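Local structure of effector protein HopAB2 (Pseudomonas syringae, 2FD4) at residues F32-A36 with E51-S55; N67-T71 with I113-A117. The protein acts inside plant cells as a virulence effector that suppresses programmed cell death and immunity, its C-terminal domain, the part described here, being an E3 ubiquitin ligase. All coordinates share one frame; numbering follows the deposited sequence.

Contact 1 of 2, residues F32-A36 with E51-S55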
loop_
_atom_site.group_PDB
_atom_site.type_symbol
_atom_site.label_atom_id
_atom_site.label_comp_id
_atom_site.label_asym_id
_atom_site.label_seq_id
_atom_site.Cartn_x
_atom_site.Cartn_y
_atom_site.Cartn_z
ATOM N N PHE A 32 -12.880 -2.234 0.062
ATOM C CA PHE A 32 -12.437 -1.442 1.193
ATOM C C PHE A 32 -13.598 -1.046 2.045
ATOM O O PHE A 32 -14.571 -0.437 1.583
ATOM C CB PHE A 32 -11.661 -0.196 0.765
ATOM C CG PHE A 32 -10.972 0.518 1.915
ATOM C CD1 PHE A 32 -9.856 -0.025 2.527
ATOM C CD2 PHE A 32 -11.429 1.752 2.364
ATOM C CE1 PHE A 32 -9.247 0.628 3.573
ATOM C CE2 PHE A 32 -10.788 2.413 3.408
ATOM C CZ PHE A 32 -9.710 1.851 3.998
ATOM N N LYS A 33 -13.498 -1.433 3.297
ATOM C CA LYS A 33 -14.432 -1.004 4.296
ATOM C C LYS A 33 -13.577 -0.445 5.404
ATOM O O LYS A 33 -12.973 -1.187 6.165
ATOM C CB LYS A 33 -15.316 -2.159 4.740
ATOM C CG LYS A 33 -16.359 -2.522 3.676
ATOM C CD LYS A 33 -16.749 -3.987 3.702
ATOM C CE LYS A 33 -17.701 -4.353 2.565
ATOM N NZ LYS A 33 -18.014 -5.814 2.572
ATOM N N ASP A 34 -13.496 0.878 5.440
ATOM C CA ASP A 34 -12.741 1.587 6.471
ATOM C C ASP A 34 -13.263 1.211 7.847
ATOM O O ASP A 34 -14.478 1.016 8.013
ATOM C CB ASP A 34 -12.899 3.092 6.262
ATOM C CG ASP A 34 -11.859 3.893 6.996
ATOM O OD1 ASP A 34 -11.873 3.925 8.242
ATOM O OD2 ASP A 34 -11.020 4.501 6.309
ATOM N N ALA A 35 -12.378 1.129 8.836
ATOM C CA ALA A 35 -12.808 0.836 10.210
ATOM C C ALA A 35 -13.874 1.829 10.688
ATOM O O ALA A 35 -15.032 1.457 10.932
ATOM C CB ALA A 35 -11.618 0.834 11.153
ATOM N N ALA A 36 -13.500 3.098 10.802
ATOM C CA ALA A 36 -14.447 4.126 11.233
ATOM C C ALA A 36 -15.408 4.483 10.087
ATOM O O ALA A 36 -16.588 3.842 10.069
ATOM C CB ALA A 36 -13.698 5.362 11.717
ATOM N N GLU A 51 -7.298 -3.897 11.470
ATOM C CA GLU A 51 -8.227 -3.152 10.657
ATOM C C GLU A 51 -7.502 -1.985 9.996
ATOM O O GLU A 51 -6.549 -1.420 10.565
ATOM C CB GLU A 51 -9.368 -2.597 11.499
ATOM C CG GLU A 51 -10.283 -3.661 12.122
ATOM C CD GLU A 51 -11.396 -3.051 12.946
ATOM O OE1 GLU A 51 -11.317 -1.820 13.213
ATOM O OE2 GLU A 51 -12.331 -3.809 13.378
ATOM N N LEU A 52 -7.940 -1.633 8.796
ATOM C CA LEU A 52 -7.451 -0.412 8.115
ATOM C C LEU A 52 -8.406 0.799 8.216
ATOM O O LEU A 52 -9.629 0.627 8.213
ATOM C CB LEU A 52 -7.186 -0.685 6.644
ATOM C CG LEU A 52 -6.033 -1.617 6.358
ATOM C CD1 LEU A 52 -6.046 -1.996 4.907
ATOM C CD2 LEU A 52 -4.747 -0.964 6.806
ATOM N N SER A 53 -7.838 2.014 8.328
ATOM C CA SER A 53 -8.599 3.254 8.320
ATOM C C SER A 53 -7.794 4.448 7.793
ATOM O O SER A 53 -6.624 4.646 8.132
ATOM C CB SER A 53 -9.185 3.613 9.692
ATOM O OG SER A 53 -10.149 4.684 9.588
ATOM N N LEU A 54 -8.444 5.237 6.954
ATOM C CA LEU A 54 -7.854 6.454 6.409
ATOM C C LEU A 54 -7.653 7.485 7.515
ATOM O O LEU A 54 -7.044 8.534 7.289
ATOM C CB LEU A 54 -8.759 6.988 5.296
ATOM C CG LEU A 54 -8.929 6.022 4.109
ATOM C CD1 LEU A 54 -9.665 6.674 2.960
ATOM C CD2 LEU A 54 -7.632 5.556 3.645
ATOM N N SER A 55 -8.265 7.231 8.685
ATOM C CA SER A 55 -8.244 8.157 9.807
ATOM C C SER A 55 -7.299 7.697 10.885
ATOM O O SER A 55 -7.136 8.381 11.884
ATOM C CB SER A 55 -9.654 8.321 10.435
ATOM O OG SER A 55 -10.523 9.033 9.576
#

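Contact 2 of 2, residues N67-T71 with I113-A117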
loop_
_atom_site.group_PDB
_atom_site.type_symbol
_atom_site.label_atom_id
_atom_site.label_comp_id
_atom_site.label_asym_id
_atom_site.label_seq_id
_atom_site.Cartn_x
_atom_site.Cartn_y
_atom_site.Cartn_z
ATOM N N ASN A 67 -0.442 -7.040 -10.597
ATOM C CA ASN A 67 0.389 -6.771 -11.758
ATOM C C ASN A 67 0.683 -5.311 -11.858
ATOM O O ASN A 67 -0.191 -4.496 -11.492
ATOM C CB ASN A 67 -0.317 -7.285 -12.998
ATOM C CG ASN A 67 -0.608 -8.764 -12.852
ATOM O OD1 ASN A 67 0.304 -9.579 -12.933
ATOM N ND2 ASN A 67 -1.853 -9.103 -12.506
ATOM N N PRO A 68 1.899 -4.978 -12.320
ATOM C CA PRO A 68 2.297 -3.589 -12.454
ATOM C C PRO A 68 1.755 -2.890 -13.710
ATOM O O PRO A 68 1.569 -3.520 -14.768
ATOM C CB PRO A 68 3.818 -3.688 -12.527
ATOM C CG PRO A 68 4.081 -4.932 -13.191
ATOM C CD PRO A 68 2.990 -5.886 -12.744
ATOM N N THR A 69 1.510 -1.590 -13.615
ATOM C CA THR A 69 1.304 -0.799 -14.812
ATOM C C THR A 69 1.991 0.519 -14.650
ATOM O O THR A 69 2.178 1.006 -13.519
ATOM C CB THR A 69 -0.178 -0.533 -15.141
ATOM O OG1 THR A 69 -0.265 0.375 -16.259
ATOM C CG2 THR A 69 -0.921 0.049 -13.963
ATOM N N ASP A 70 2.351 1.084 -15.798
ATOM C CA ASP A 70 3.152 2.291 -15.823
ATOM C C ASP A 70 2.513 3.267 -14.873
ATOM O O ASP A 70 1.205 3.323 -14.697
ATOM C CB ASP A 70 3.334 2.865 -17.253
ATOM C CG ASP A 70 2.187 3.823 -17.674
ATOM O OD1 ASP A 70 1.000 3.460 -17.300
ATOM O OD2 ASP A 70 2.465 4.914 -18.404
ATOM N N THR A 71 3.502 4.006 -14.221
ATOM C CA THR A 71 3.179 5.104 -13.364
ATOM C C THR A 71 2.368 6.162 -14.131
ATOM O O THR A 71 2.871 6.965 -14.933
ATOM C CB THR A 71 4.444 5.666 -12.720
ATOM O OG1 THR A 71 5.597 5.321 -13.525
ATOM C CG2 THR A 71 4.596 5.081 -11.364
ATOM N N ILE A 113 7.709 0.077 -6.748
ATOM C CA ILE A 113 6.491 0.027 -5.901
ATOM C C ILE A 113 5.365 0.912 -6.487
ATOM O O ILE A 113 4.173 0.575 -6.416
ATOM C CB ILE A 113 6.831 0.439 -4.433
ATOM C CG1 ILE A 113 5.595 0.342 -3.546
ATOM C CG2 ILE A 113 7.406 1.813 -4.381
ATOM C CD1 ILE A 113 5.045 -1.023 -3.416
ATOM N N ALA A 114 5.734 2.007 -7.136
ATOM C CA ALA A 114 4.720 2.966 -7.599
ATOM C C ALA A 114 3.909 2.396 -8.779
ATOM O O ALA A 114 2.817 2.871 -9.047
ATOM C CB ALA A 114 5.340 4.240 -7.986
ATOM N N LYS A 115 4.441 1.354 -9.408
ATOM C CA LYS A 115 3.752 0.632 -10.499
ATOM C C LYS A 115 2.710 -0.339 -9.936
ATOM O O LYS A 115 1.799 -0.817 -10.691
ATOM C CB LYS A 115 4.770 -0.139 -11.338
ATOM C CG LYS A 115 5.830 0.715 -11.998
ATOM C CD LYS A 115 6.787 -0.119 -12.841
ATOM C CE LYS A 115 8.132 0.644 -13.063
ATOM N NZ LYS A 115 9.135 -0.167 -13.851
ATOM N N TYR A 116 2.814 -0.625 -8.636
ATOM C CA TYR A 116 1.904 -1.542 -8.027
ATOM C C TYR A 116 1.001 -0.920 -7.010
ATOM O O TYR A 116 -0.046 -1.490 -6.788
ATOM C CB TYR A 116 2.667 -2.676 -7.307
ATOM C CG TYR A 116 3.352 -3.700 -8.173
ATOM C CD1 TYR A 116 2.761 -4.931 -8.398
ATOM C CD2 TYR A 116 4.642 -3.513 -8.633
ATOM C CE1 TYR A 116 3.361 -5.878 -9.111
ATOM C CE2 TYR A 116 5.290 -4.501 -9.352
ATOM C CZ TYR A 116 4.614 -5.688 -9.583
ATOM O OH TYR A 116 5.173 -6.712 -10.280
ATOM N N ALA A 117 1.431 0.152 -6.324
ATOM C CA ALA A 117 0.711 0.668 -5.134
ATOM C C ALA A 117 -0.118 1.915 -5.469
ATOM O O ALA A 117 0.324 2.779 -6.237
ATOM C CB ALA A 117 1.661 0.960 -3.999
#

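Contact 1 of 2, residues F32-A36 with E51-S55
Leu-54 N gives its hydrogen to Asp-34 OD2 over 2.8 Å in an almost straight bond (176° at the hydrogen), arriving on the syn side of the carboxylate and 21° out of its plane. Against the other oxygen, Asp-34 OD1, lies Ser-53 OG, apparently as a donor, but modelled so close that the length of this bond is doubtful. With CG anti to the backbone N (chi1 -163°), Asp-34 swings across, bringing its carboxylate against the backbone of the 51-55 segment. Ser-53 OG is itself the acceptor of an ST turn, receiving Ser-55 N at 3.3 Å. The contact thus ties together two parts of the long connection between strands 18-21 and 61-65 in this U-box-like ligase domain, and Gln-59 further braces the second part through Ser-53 N and Glu-51 O. One backbone bond crosses as well, from Ala-35 N to Leu-52 O (2.9 Å). Beside these polar bonds, Phe-32 presents its ring edge to Leu-52, CE1 lying 3.9 Å from CB, while Phe-32 CE2 reaches CG of Leu-54 obliquely at 4.1 Å. Val-61 of strand 61-65 touches both Phe-32 and Leu-54.

Contact 2 of 2, residues N67-T71 with I113-A117
Ala-114 meets the 67-71 loop through its methyl group, with CB 3.6 Å from CG2 of Thr-71, while its carbonyl oxygen accepts a hydrogen bond from the side chain of Arg-18. At Lys-115 the backbone does the holding: Lys-115 O accepts from Thr-69 N over 3.0 Å, and CA of Pro-68 adds a CA-H...O contact to the same oxygen at 3.3 Å. A second such contact runs the other way, from Lys-115 CA to Thr-69 O. The lysine's aliphatic root also packs here, Lys-115 CB lying 3.9 Å from Pro-68 CB, before the extended chain leads the amino group away from the loop. Tyr-116 then supplies the flat surface, its ring running alongside Pro-68, both pointing the same way. Pro-68 CB sits over one face of the Tyr-116 ring, 3.8 Å from the centroid and 21° off the normal, a CH-pi contact. Pro-68 CD reaches the phenol end, 3.4 Å from Tyr-116 OH. Leu-64 and Leu-108 also touch this tyrosine. Such proline-on-tyrosine packing here clasps the loop leaving strand 61-65 against the short helix 113-116, where that helix passes into strand 117-121 of the mixed sheet.

Overall arrangement
Contacts 1 and 2 lie on opposite sides of the centre of this small, single-chain ligase domain, their own centres 23 Å apart and their nearest atoms about 12 Å apart. Contact 1 closes before contact 2 opens along the chain. Both adjoin strand 61-65: contact 1 joins two parts of the connection leading into it, and contact 2 holds the loop that follows it against helix 113-116, which continues into the adjacent strand 117-121. Inferred E2-binding positions lie near both, the side chain of Phe-48 about 8 Å from that of Leu-52 and the side chain of Pro-102 about 8 Å from that of Tyr-116, placing each contact near a position probably used to recruit the E2 enzyme.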